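Local coordinates for putative bacterial transcription regulation protein (Staphylococcus aureus, PDB 3LUR) that probably regulates transcription through an effector-binding domain of the integron-associated effector binding family, at residues Gln36-Gln40 with Glu41-Ala45. Residues are numbered along the deposited sequence; the frame is centred on the assembly and turned at random.
Sequences QRCYQ and EGVIA. With EDO (1,2-ethanediol), chain F.
Ile44 lies over one face of the Tyr39 ring: its CG1 is 3.7 Å from the ring centroid and only 9° off the normal, a CH-pi contact, while CG2 lies out beyond the rim, nearest CE1. Beyond CG1, Ile44 CD1 turns away from the ring and reaches Cys38 CB, at 3.7 Å; Val43 CB touches the same Cys38 CB at 3.9 Å. Cys38 and Ile44 are buried, and both also rest on Ile74 of strand 70-77, so the corner sits against the barrel wall. Between them the chain leaves helix 24-41 through a Schellman motif at Gly42, whose phi of 90° suits glycine, and Gly42 is at once the N-cap of helix 43-50. Cys38 O accepts Val43 N at 2.9 Å in the carbonyl plane, with weaker bonds from Gly42 N and Ile44 N; Gly42 N bonds more firmly to Tyr39 O. Glu41 has CG beside its backbone N (chi1 -67°) and extends to a 1,2-ethanediol, probably from the crystallisation liquor, which donates O2 to OE1 (2.6 Å) and O1 to OE2. Arg37, bent at chi3, donates NH1 to the same O1, at its guanidinium edge (2.9 Å), and forms a salt bridge with Glu19.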
loop_
_atom_site.group_PDB
_atom_site.type_symbol
_atom_site.label_atom_id
_atom_site.label_comp_id
_atom_site.label_asym_id
_atom_site.label_seq_id
_atom_site.Cartn_x
_atom_site.Cartn_y
_atom_site.Cartn_z
ATOM N N GLN A 36 -13.073 -5.637 2.135
ATOM C CA GLN A 36 -14.231 -6.539 2.085
ATOM C C GLN A 36 -15.236 -6.073 1.013
ATOM O O GLN A 36 -15.729 -6.876 0.198
ATOM C CB GLN A 36 -14.922 -6.627 3.460
ATOM C CG GLN A 36 -16.116 -7.564 3.499
ATOM C CD GLN A 36 -16.739 -7.720 4.896
ATOM O OE1 GLN A 36 -16.309 -7.091 5.870
ATOM N NE2 GLN A 36 -17.766 -8.553 4.983
ATOM N N ARG A 37 -15.541 -4.784 1.022
ATOM C CA ARG A 37 -16.473 -4.213 0.043
ATOM C C ARG A 37 -15.943 -4.363 -1.392
ATOM O O ARG A 37 -16.673 -4.783 -2.258
ATOM C CB ARG A 37 -16.806 -2.753 0.391
ATOM C CG ARG A 37 -17.696 -2.651 1.645
ATOM C CD ARG A 37 -18.034 -1.241 2.078
ATOM N NE ARG A 37 -16.986 -0.584 2.860
ATOM C CZ ARG A 37 -16.109 0.308 2.392
ATOM N NH1 ARG A 37 -16.096 0.666 1.107
ATOM N NH2 ARG A 37 -15.232 0.863 3.228
ATOM N N CYS A 38 -14.678 -4.030 -1.630
ATOM C CA CYS A 38 -14.085 -4.203 -2.974
ATOM C C CYS A 38 -14.172 -5.647 -3.438
ATOM O O CYS A 38 -14.488 -5.901 -4.595
ATOM C CB CYS A 38 -12.645 -3.780 -3.029
ATOM S SG CYS A 38 -12.397 -1.991 -2.852
ATOM N N TYR A 39 -13.855 -6.591 -2.541
ATOM C CA TYR A 39 -14.046 -8.001 -2.869
ATOM C C TYR A 39 -15.506 -8.255 -3.208
ATOM O O TYR A 39 -15.811 -8.738 -4.294
ATOM C CB TYR A 39 -13.585 -8.920 -1.723
ATOM C CG TYR A 39 -12.120 -9.250 -1.808
ATOM C CD1 TYR A 39 -11.640 -10.060 -2.814
ATOM C CD2 TYR A 39 -11.209 -8.758 -0.870
ATOM C CE1 TYR A 39 -10.274 -10.374 -2.908
ATOM C CE2 TYR A 39 -9.856 -9.070 -0.948
ATOM C CZ TYR A 39 -9.392 -9.867 -1.974
ATOM O OH TYR A 39 -8.058 -10.167 -2.071
ATOM N N GLN A 40 -16.410 -7.876 -2.300
ATOM C CA GLN A 40 -17.845 -8.141 -2.472
ATOM C C GLN A 40 -18.419 -7.586 -3.774
ATOM O O GLN A 40 -19.307 -8.187 -4.355
ATOM C CB GLN A 40 -18.649 -7.580 -1.292
ATOM C CG GLN A 40 -18.408 -8.284 0.032
ATOM C CD GLN A 40 -19.052 -7.559 1.213
ATOM O OE1 GLN A 40 -19.242 -6.329 1.192
ATOM N NE2 GLN A 40 -19.376 -8.314 2.257
ATOM N N GLU A 41 -17.893 -6.452 -4.229
ATOM C CA GLU A 41 -18.400 -5.775 -5.430
ATOM C C GLU A 41 -17.772 -6.251 -6.719
ATOM O O GLU A 41 -18.269 -5.944 -7.794
ATOM C CB GLU A 41 -18.171 -4.262 -5.335
ATOM C CG GLU A 41 -18.965 -3.593 -4.267
ATOM C CD GLU A 41 -18.524 -2.160 -4.037
ATOM O OE1 GLU A 41 -17.820 -1.585 -4.913
ATOM O OE2 GLU A 41 -18.880 -1.612 -2.978
ATOM N N GLY A 42 -16.679 -6.993 -6.622
ATOM C CA GLY A 42 -15.982 -7.465 -7.829
ATOM C C GLY A 42 -14.920 -6.495 -8.299
ATOM O O GLY A 42 -14.393 -6.616 -9.397
ATOM N N VAL A 43 -14.629 -5.493 -7.474
ATOM C CA VAL A 43 -13.622 -4.526 -7.820
ATOM C C VAL A 43 -12.256 -5.201 -7.854
ATOM O O VAL A 43 -11.432 -4.909 -8.742
ATOM C CB VAL A 43 -13.585 -3.370 -6.807
ATOM C CG1 VAL A 43 -12.303 -2.560 -6.978
ATOM C CG2 VAL A 43 -14.846 -2.494 -6.930
ATOM N N ILE A 44 -11.994 -6.100 -6.899
ATOM C CA ILE A 44 -10.684 -6.737 -6.866
ATOM C C ILE A 44 -10.451 -7.554 -8.126
ATOM O O ILE A 44 -9.367 -7.483 -8.710
ATOM C CB ILE A 44 -10.421 -7.620 -5.632
ATOM C CG1 ILE A 44 -10.561 -6.825 -4.330
ATOM C CG2 ILE A 44 -8.984 -8.238 -5.738
ATOM C CD1 ILE A 44 -9.614 -5.636 -4.209
ATOM N N ALA A 45 -11.468 -8.299 -8.563
ATOM C CA ALA A 45 -11.334 -9.149 -9.749
ATOM C C ALA A 45 -11.082 -8.298 -10.975
ATOM O O ALA A 45 -10.226 -8.615 -11.790
ATOM C CB ALA A 45 -12.575 -10.032 -9.942
HETATM C C1 EDO F . -15.809 -0.341 -2.266
HETATM O O1 EDO F . -17.024 0.090 -1.622
HETATM C C2 EDO F . -15.522 0.544 -3.466
HETATM O O2 EDO F . -16.705 0.665 -4.254
HETATM O O HOH W 1 -13.794 -8.839 -6.277
#